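Local coordinates for protein CMP-sialic acid transporter 1 (Zea mays, PDB 6I1R) that probably carries CMP-sialic acid from the cytoplasm into the Golgi, as a CMP-sialate:CMP antiporter of the nucleotide-sugar transporter family, and binds CMP, at residues Trp129-Leu134 and Leu300-Met305; Met104-Ile109 and Gly138-Gln143. The protein carries 5 engineered substitutions. One frame throughout, in Å; residues are numbered along the deposited sequence.

Contact 1: Trp129-Leu134 and Leu300-Met305; sequences WMAIVL and LQMYFM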
ATOM      1  N   TRP B 129      10.017  37.031  -4.737  1.00 69.47           N
ATOM      2  CA  TRP B 129       9.507  36.485  -3.474  1.00 70.08           C
ATOM      3  C   TRP B 129       7.997  36.235  -3.578  1.00 69.81           C
ATOM      4  O   TRP B 129       7.494  35.220  -3.092  1.00 71.87           O
ATOM      5  CB  TRP B 129       9.845  37.406  -2.294  1.00 70.77           C
ATOM      6  CG  TRP B 129      11.052  36.962  -1.529  1.00 72.24           C
ATOM      7  CD1 TRP B 129      12.279  37.559  -1.490  1.00 72.94           C
ATOM      8  CD2 TRP B 129      11.150  35.792  -0.700  1.00 73.36           C
ATOM      9  NE1 TRP B 129      13.130  36.847  -0.688  1.00 73.03           N
ATOM     10  CE2 TRP B 129      12.466  35.756  -0.189  1.00 73.47           C
ATOM     11  CE3 TRP B 129      10.255  34.777  -0.339  1.00 73.85           C
ATOM     12  CZ2 TRP B 129      12.902  34.744   0.664  1.00 73.92           C
ATOM     13  CZ3 TRP B 129      10.688  33.777   0.505  1.00 73.64           C
ATOM     14  CH2 TRP B 129      11.994  33.765   0.998  1.00 73.93           C
ATOM     15  N   MET B 130       7.292  37.158  -4.221  1.00 68.53           N
ATOM     16  CA  MET B 130       5.850  37.037  -4.394  1.00 68.36           C
ATOM     17  C   MET B 130       5.532  35.881  -5.354  1.00 68.93           C
ATOM     18  O   MET B 130       4.483  35.249  -5.228  1.00 69.61           O
ATOM     19  CB  MET B 130       5.259  38.351  -4.913  1.00 68.39           C
ATOM     20  CG  MET B 130       5.113  39.395  -3.816  1.00 68.83           C
ATOM     21  SD  MET B 130       5.370  41.095  -4.371  1.00 69.93           S
ATOM     22  CE  MET B 130       4.166  41.184  -5.690  1.00 67.91           C
ATOM     23  N   ALA B 131       6.441  35.594  -6.285  1.00 68.31           N
ATOM     24  CA  ALA B 131       6.280  34.469  -7.213  1.00 67.14           C
ATOM     25  C   ALA B 131       6.463  33.138  -6.471  1.00 66.40           C
ATOM     26  O   ALA B 131       5.683  32.204  -6.673  1.00 67.26           O
ATOM     27  CB  ALA B 131       7.255  34.599  -8.360  1.00 66.51           C
ATOM     28  N   ILE B 132       7.484  33.060  -5.616  1.00 64.87           N
ATOM     29  CA  ILE B 132       7.746  31.835  -4.845  1.00 63.72           C
ATOM     30  C   ILE B 132       6.485  31.497  -4.041  1.00 62.81           C
ATOM     31  O   ILE B 132       6.006  30.363  -4.074  1.00 60.43           O
ATOM     32  CB  ILE B 132       8.982  31.976  -3.926  1.00 63.23           C
ATOM     33  CG1 ILE B 132      10.236  32.447  -4.672  1.00 63.05           C
ATOM     34  CG2 ILE B 132       9.246  30.675  -3.179  1.00 63.60           C
ATOM     35  CD1 ILE B 132      10.600  31.615  -5.880  1.00 62.79           C
ATOM     36  N   VAL B 133       5.949  32.494  -3.340  1.00 63.47           N
ATOM     37  CA  VAL B 133       4.741  32.307  -2.538  1.00 63.71           C
ATOM     38  C   VAL B 133       3.597  31.886  -3.466  1.00 63.09           C
ATOM     39  O   VAL B 133       2.926  30.885  -3.212  1.00 62.21           O
ATOM     40  CB  VAL B 133       4.384  33.573  -1.731  1.00 64.83           C
ATOM     41  CG1 VAL B 133       3.014  33.458  -1.075  1.00 65.65           C
ATOM     42  CG2 VAL B 133       5.443  33.894  -0.685  1.00 65.32           C
ATOM     43  N   LEU B 134       3.392  32.630  -4.549  1.00 63.47           N
ATOM     44  CA  LEU B 134       2.298  32.321  -5.473  1.00 63.77           C
ATOM     45  C   LEU B 134       2.388  30.865  -5.938  1.00 63.76           C
ATOM     46  O   LEU B 134       1.358  30.211  -6.077  1.00 66.37           O
ATOM     47  CB  LEU B 134       2.330  33.262  -6.680  1.00 63.97           C
ATOM     48  CG  LEU B 134       1.412  34.478  -6.594  1.00 63.41           C
ATOM     49  CD1 LEU B 134       1.591  35.345  -7.825  1.00 62.58           C
ATOM     50  CD2 LEU B 134      -0.046  34.070  -6.440  1.00 63.77           C
ATOM     51  N   LEU B 300       5.124  31.687 -12.765  1.00 69.57           N
ATOM     52  CA  LEU B 300       6.270  31.401 -13.633  1.00 72.38           C
ATOM     53  C   LEU B 300       6.744  32.706 -14.282  1.00 74.07           C
ATOM     54  O   LEU B 300       7.917  33.070 -14.186  1.00 75.22           O
ATOM     55  CB  LEU B 300       5.864  30.373 -14.696  1.00 73.22           C
ATOM     56  CG  LEU B 300       7.014  29.731 -15.470  1.00 74.43           C
ATOM     57  CD1 LEU B 300       7.471  28.441 -14.804  1.00 74.41           C
ATOM     58  CD2 LEU B 300       6.615  29.462 -16.914  1.00 75.62           C
ATOM     59  N   GLN B 301       5.812  33.406 -14.920  1.00 74.88           N
ATOM     60  CA  GLN B 301       6.114  34.649 -15.623  1.00 74.38           C
ATOM     61  C   GLN B 301       6.789  35.633 -14.656  1.00 74.03           C
ATOM     62  O   GLN B 301       7.864  36.144 -14.949  1.00 71.50           O
ATOM     63  CB  GLN B 301       4.839  35.231 -16.236  1.00 74.67           C
ATOM     64  CG  GLN B 301       4.312  34.421 -17.413  1.00 75.16           C
ATOM     65  CD  GLN B 301       3.061  35.009 -18.016  1.00 76.29           C
ATOM     66  OE1 GLN B 301       2.192  35.527 -17.316  1.00 77.89           O
ATOM     67  NE2 GLN B 301       2.955  34.925 -19.332  1.00 76.25           N
ATOM     68  N   MET B 302       6.176  35.860 -13.498  1.00 75.59           N
ATOM     69  CA  MET B 302       6.708  36.805 -12.506  1.00 77.43           C
ATOM     70  C   MET B 302       8.190  36.519 -12.238  1.00 76.86           C
ATOM     71  O   MET B 302       9.014  37.432 -12.281  1.00 76.68           O
ATOM     72  CB  MET B 302       5.940  36.717 -11.182  1.00 79.39           C
ATOM     73  CG  MET B 302       4.573  37.351 -11.251  1.00 81.95           C
ATOM     74  SD  MET B 302       3.475  36.914  -9.891  1.00 86.88           S
ATOM     75  CE  MET B 302       4.360  37.597  -8.491  1.00 86.18           C
ATOM     76  N   TYR B 303       8.523  35.260 -11.970  1.00 76.95           N
ATOM     77  CA  TYR B 303       9.865  34.916 -11.510  1.00 77.31           C
ATOM     78  C   TYR B 303      10.873  34.951 -12.667  1.00 77.66           C
ATOM     79  O   TYR B 303      12.014  35.370 -12.468  1.00 77.15           O
ATOM     80  CB  TYR B 303       9.889  33.538 -10.845  1.00 77.80           C
ATOM     81  CG  TYR B 303      11.236  33.179 -10.273  1.00 78.22           C
ATOM     82  CD1 TYR B 303      12.212  32.588 -11.059  1.00 79.08           C
ATOM     83  CD2 TYR B 303      11.554  33.470  -8.956  1.00 78.57           C
ATOM     84  CE1 TYR B 303      13.461  32.276 -10.547  1.00 80.24           C
ATOM     85  CE2 TYR B 303      12.796  33.161  -8.427  1.00 78.78           C
ATOM     86  CZ  TYR B 303      13.754  32.563  -9.226  1.00 79.69           C
ATOM     87  OH  TYR B 303      14.982  32.255  -8.715  1.00 80.44           O
ATOM     88  N   PHE B 304      10.468  34.490 -13.849  1.00 79.06           N
ATOM     89  CA  PHE B 304      11.411  34.241 -14.948  1.00 81.06           C
ATOM     90  C   PHE B 304      11.352  35.353 -16.004  1.00 81.76           C
ATOM     91  O   PHE B 304      12.321  35.545 -16.739  1.00 82.04           O
ATOM     92  CB  PHE B 304      11.129  32.880 -15.591  1.00 82.57           C
ATOM     93  CG  PHE B 304      11.416  31.699 -14.700  1.00 83.57           C
ATOM     94  CD1 PHE B 304      12.717  31.265 -14.496  1.00 84.11           C
ATOM     95  CD2 PHE B 304      10.389  31.023 -14.062  1.00 84.03           C
ATOM     96  CE1 PHE B 304      12.982  30.179 -13.674  1.00 85.38           C
ATOM     97  CE2 PHE B 304      10.655  29.937 -13.242  1.00 85.31           C
ATOM     98  CZ  PHE B 304      11.950  29.516 -13.049  1.00 85.76           C
ATOM     99  N   MET B 305      10.232  36.066 -16.094  1.00 82.91           N
ATOM    100  CA  MET B 305      10.077  37.120 -17.094  1.00 83.09           C
ATOM    101  C   MET B 305      11.111  38.219 -16.810  1.00 80.32           C
ATOM    102  O   MET B 305      11.245  38.651 -15.664  1.00 78.30           O
ATOM    103  CB  MET B 305       8.661  37.709 -17.059  1.00 86.53           C
ATOM    104  CG  MET B 305       8.203  38.317 -18.370  1.00 89.42           C
ATOM    105  SD  MET B 305       6.488  38.906 -18.305  1.00 93.33           S
ATOM    106  CE  MET B 305       5.619  37.505 -19.008  1.00 93.44           C
TER
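Met302 and Tyr303 follow one another on the helix but leave it by different torsions. In Met302, CG is anti to the carbonyl carbon (chi1 -74°). The chain then runs on extended and bends only at chi3, which brings SD and CE up against the helix that carries Met130 and Leu134. In Tyr303, CG is anti to the backbone N (chi1 -176°), so its ring lies beside Ile132. Ala131 sits between these two side chains. Its CB is 3.8 Å from Met302 CB and equally 3.8 Å from Tyr303 CB, and it lies at the edge of the tyrosine ring. The small methyl lets the backbones come close: the CA atoms of Ala131 and Tyr303 are 5.6 Å apart. The methionine tip does the rest on one side of Ala131. Met302 CE comes within 3.6 Å of Ala131 N and also touches Met130 CB. Leu134 crosses the methionine chain at about a right angle and brings its CD1 to SD and CE. On the other side, Ile132 runs alongside Tyr303 in the same direction. Its CD1 lies 3.7 Å from Tyr303 CE2, in an oblique approach. No hydrogen bond joins the two segments, and the contact is apolar. Ser299, the residue just before Leu300, has its OG hydrogen-bonded to Ala131 O. Tyr264 of helix 259-279 meets the Tyr303 ring, and Ile260 of that helix touches both Ile132 and Tyr303. The axes of the short segments 129-134 and 300-304 come within 8.3 Å, and their N-to-C directions differ by 149°. This is the close antiparallel packing, around a small residue, of helices in an all-helical membrane transporter of the drug/metabolite transporter (DMT) clan.

Contact 2: Met104-Ile109 and Gly138-Gln143; sequences MGNLKI and GTTTSQ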
ATOM      1  N   MET B 104       0.431  19.745   2.705  1.00 83.11           N
ATOM      2  CA  MET B 104       1.450  20.423   3.524  1.00 82.22           C
ATOM      3  C   MET B 104       2.803  20.398   2.798  1.00 80.91           C
ATOM      4  O   MET B 104       3.695  21.177   3.125  1.00 81.05           O
ATOM      5  CB  MET B 104       1.609  19.749   4.893  1.00 83.96           C
ATOM      6  CG  MET B 104       0.522  20.112   5.888  1.00 85.01           C
ATOM      7  SD  MET B 104       0.906  19.561   7.574  1.00 86.13           S
ATOM      8  CE  MET B 104       1.079  17.795   7.324  1.00 86.95           C
ATOM      9  N   GLY B 105       2.949  19.495   1.829  1.00 79.11           N
ATOM     10  CA  GLY B 105       4.176  19.358   1.045  1.00 76.62           C
ATOM     11  C   GLY B 105       4.531  20.610   0.255  1.00 75.02           C
ATOM     12  O   GLY B 105       5.692  20.811  -0.068  1.00 75.89           O
ATOM     13  N   ASN B 106       3.554  21.467  -0.044  1.00 73.03           N
ATOM     14  CA  ASN B 106       3.815  22.684  -0.825  1.00 71.09           C
ATOM     15  C   ASN B 106       4.572  23.723   0.015  1.00 69.98           C
ATOM     16  O   ASN B 106       4.874  24.810  -0.485  1.00 69.07           O
ATOM     17  CB  ASN B 106       2.524  23.301  -1.370  1.00 70.65           C
ATOM     18  CG  ASN B 106       1.747  22.352  -2.254  1.00 69.75           C
ATOM     19  OD1 ASN B 106       2.286  21.815  -3.220  1.00 70.40           O
ATOM     20  ND2 ASN B 106       0.483  22.139  -1.933  1.00 69.35           N
ATOM     21  N   LEU B 107       4.878  23.413   1.275  1.00 67.92           N
ATOM     22  CA  LEU B 107       5.623  24.341   2.125  1.00 68.02           C
ATOM     23  C   LEU B 107       7.118  24.284   1.776  1.00 67.91           C
ATOM     24  O   LEU B 107       7.858  25.220   2.079  1.00 66.52           O
ATOM     25  CB  LEU B 107       5.379  23.997   3.600  1.00 68.56           C
ATOM     26  CG  LEU B 107       5.234  25.200   4.530  1.00 69.57           C
ATOM     27  CD1 LEU B 107       3.828  25.775   4.452  1.00 69.59           C
ATOM     28  CD2 LEU B 107       5.578  24.828   5.964  1.00 69.87           C
ATOM     29  N   LYS B 108       7.564  23.200   1.143  1.00 69.63           N
ATOM     30  CA  LYS B 108       8.971  23.081   0.728  1.00 71.17           C
ATOM     31  C   LYS B 108       9.330  24.207  -0.249  1.00 70.63           C
ATOM     32  O   LYS B 108      10.490  24.598  -0.338  1.00 69.21           O
ATOM     33  CB  LYS B 108       9.263  21.720   0.089  1.00 73.82           C
ATOM     34  CG  LYS B 108       8.305  21.294  -1.009  1.00 76.08           C
ATOM     35  CD  LYS B 108       8.750  20.059  -1.724  1.00 77.99           C
ATOM     36  CE  LYS B 108       8.491  20.162  -3.206  1.00 79.13           C
ATOM     37  NZ  LYS B 108       8.853  18.918  -3.924  1.00 79.97           N
ATOM     38  N   ILE B 109       8.339  24.707  -0.983  1.00 70.37           N
ATOM     39  CA  ILE B 109       8.554  25.785  -1.948  1.00 69.94           C
ATOM     40  C   ILE B 109       9.002  27.052  -1.204  1.00 67.85           C
ATOM     41  O   ILE B 109       9.917  27.740  -1.659  1.00 66.75           O
ATOM     42  CB  ILE B 109       7.289  26.018  -2.803  1.00 71.15           C
ATOM     43  CG1 ILE B 109       6.985  24.812  -3.696  1.00 72.37           C
ATOM     44  CG2 ILE B 109       7.409  27.298  -3.621  1.00 71.06           C
ATOM     45  CD1 ILE B 109       5.557  24.750  -4.192  1.00 73.26           C
ATOM     46  N   GLY B 138      -0.449  28.355  -5.416  1.00 66.44           N
ATOM     47  CA  GLY B 138      -1.088  27.857  -6.641  1.00 67.77           C
ATOM     48  C   GLY B 138      -1.166  26.340  -6.689  1.00 68.06           C
ATOM     49  O   GLY B 138      -2.140  25.778  -7.200  1.00 66.94           O
ATOM     50  N   THR B 139      -0.132  25.680  -6.172  1.00 68.63           N
ATOM     51  CA  THR B 139      -0.066  24.220  -6.145  1.00 68.82           C
ATOM     52  C   THR B 139      -1.035  23.686  -5.082  1.00 68.07           C
ATOM     53  O   THR B 139      -1.781  22.738  -5.329  1.00 67.45           O
ATOM     54  CB  THR B 139       1.370  23.746  -5.896  1.00 68.95           C
ATOM     55  OG1 THR B 139       1.834  24.348  -4.688  1.00 69.80           O
ATOM     56  CG2 THR B 139       2.305  24.091  -7.035  1.00 68.40           C
ATOM     57  N   THR B 140      -1.007  24.309  -3.908  1.00 68.38           N
ATOM     58  CA  THR B 140      -1.957  24.012  -2.834  1.00 69.15           C
ATOM     59  C   THR B 140      -3.392  24.129  -3.361  1.00 69.75           C
ATOM     60  O   THR B 140      -4.214  23.248  -3.111  1.00 68.83           O
ATOM     61  CB  THR B 140      -1.728  24.940  -1.633  1.00 68.61           C
ATOM     62  OG1 THR B 140      -0.376  24.772  -1.206  1.00 68.13           O
ATOM     63  CG2 THR B 140      -2.665  24.668  -0.476  1.00 69.17           C
ATOM     64  N   THR B 141      -3.666  25.205  -4.100  1.00 71.22           N
ATOM     65  CA  THR B 141      -5.006  25.493  -4.634  1.00 72.86           C
ATOM     66  C   THR B 141      -5.513  24.309  -5.469  1.00 75.34           C
ATOM     67  O   THR B 141      -6.667  23.910  -5.335  1.00 75.86           O
ATOM     68  CB  THR B 141      -5.007  26.796  -5.446  1.00 71.76           C
ATOM     69  OG1 THR B 141      -4.838  27.878  -4.530  1.00 70.79           O
ATOM     70  CG2 THR B 141      -6.272  27.010  -6.249  1.00 71.03           C
ATOM     71  N   SER B 142      -4.652  23.756  -6.320  1.00 77.86           N
ATOM     72  CA  SER B 142      -5.029  22.645  -7.197  1.00 80.21           C
ATOM     73  C   SER B 142      -5.308  21.374  -6.384  1.00 81.14           C
ATOM     74  O   SER B 142      -6.105  20.534  -6.801  1.00 81.39           O
ATOM     75  CB  SER B 142      -3.969  22.402  -8.240  1.00 81.53           C
ATOM     76  OG  SER B 142      -2.732  22.063  -7.633  1.00 81.52           O
ATOM     77  N   GLN B 143      -4.657  21.235  -5.233  1.00 83.65           N
ATOM     78  CA  GLN B 143      -4.777  20.023  -4.426  1.00 86.11           C
ATOM     79  C   GLN B 143      -6.015  20.091  -3.519  1.00 88.52           C
ATOM     80  O   GLN B 143      -6.557  19.045  -3.164  1.00 89.84           O
ATOM     81  CB  GLN B 143      -3.508  19.812  -3.597  1.00 86.43           C
ATOM     82  CG  GLN B 143      -2.274  19.529  -4.444  1.00 86.99           C
ATOM     83  CD  GLN B 143      -1.150  18.933  -3.634  1.00 88.06           C
ATOM     84  OE1 GLN B 143      -0.252  19.633  -3.174  1.00 87.90           O
ATOM     85  NE2 GLN B 143      -1.199  17.623  -3.444  1.00 89.21           N
TER
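One asparagine side chain carries most of this buried contact. Asn106 CG is anti to the carbonyl carbon, and chi2 of -54° turns the amide toward helix 126-143. Its ND2 meets two acceptors. The better bond goes to Gln143 OE1, at 2.9 Å with an N-H...O angle of 145°. ND2 lies in the plane of the Gln143 carbonyl, but the two amide planes stand 77° apart. The second bond, to Thr140 OG1, is weak and strongly bent. Gln143 points its extended chain at Asn106, so the two amides meet tip to tip. The contact joins the 104-109 part of the chain to the C-terminal turns of helix 126-143, within the helix bundle of this nucleotide-sugar transporter. Here the threonine rotamers differ. Thr140 OG1 is anti to the carbonyl carbon, while Thr139 OG1 takes the crowded position between the backbone N and the carbonyl carbon. Both hydroxyls are hydrogen-bonded to Ala136 O one turn back. Thr139 OG1 lies 3.0 Å from Asn106 OD1 as the two side chains slide past each other. An alanine in place of Asn106 would remove the amide that donates to Gln143 OE1 and, weakly, to Thr140 OG1, and would probably loosen the join between the two segments. Ile109 reaches Thr139 tip to tip, its CD1 methyl lying 3.8 Å from the hydroxyl oxygen OG1. Further along, Ser142 OG donates to Thr139 O at 2.6 Å, in the carbonyl plane and on a lone pair. Thr139 O also accepts from Gln143 N.

Overall arrangement
From the N terminus the chain first reaches 104-109 and runs on through helix 108-118. It turns back into helix 126-143, which holds 129-134 and then 138-143. At 138-143 contact 2 closes a short loop, with 28 residues between its segments. The chain then runs through five further helices, one of them very short, and helix 287-304. There 300-305 closes contact 1 across 165 residues. The segments alternate, so the two loops cross. Helix 126-143 belongs to both contacts and ties helix 108-118 to the C-terminal helix. The centres of the two contacts are about 15 Å apart, yet the contacts touch where Ile132 CG2 packs 3.4 Å from Ile109 O.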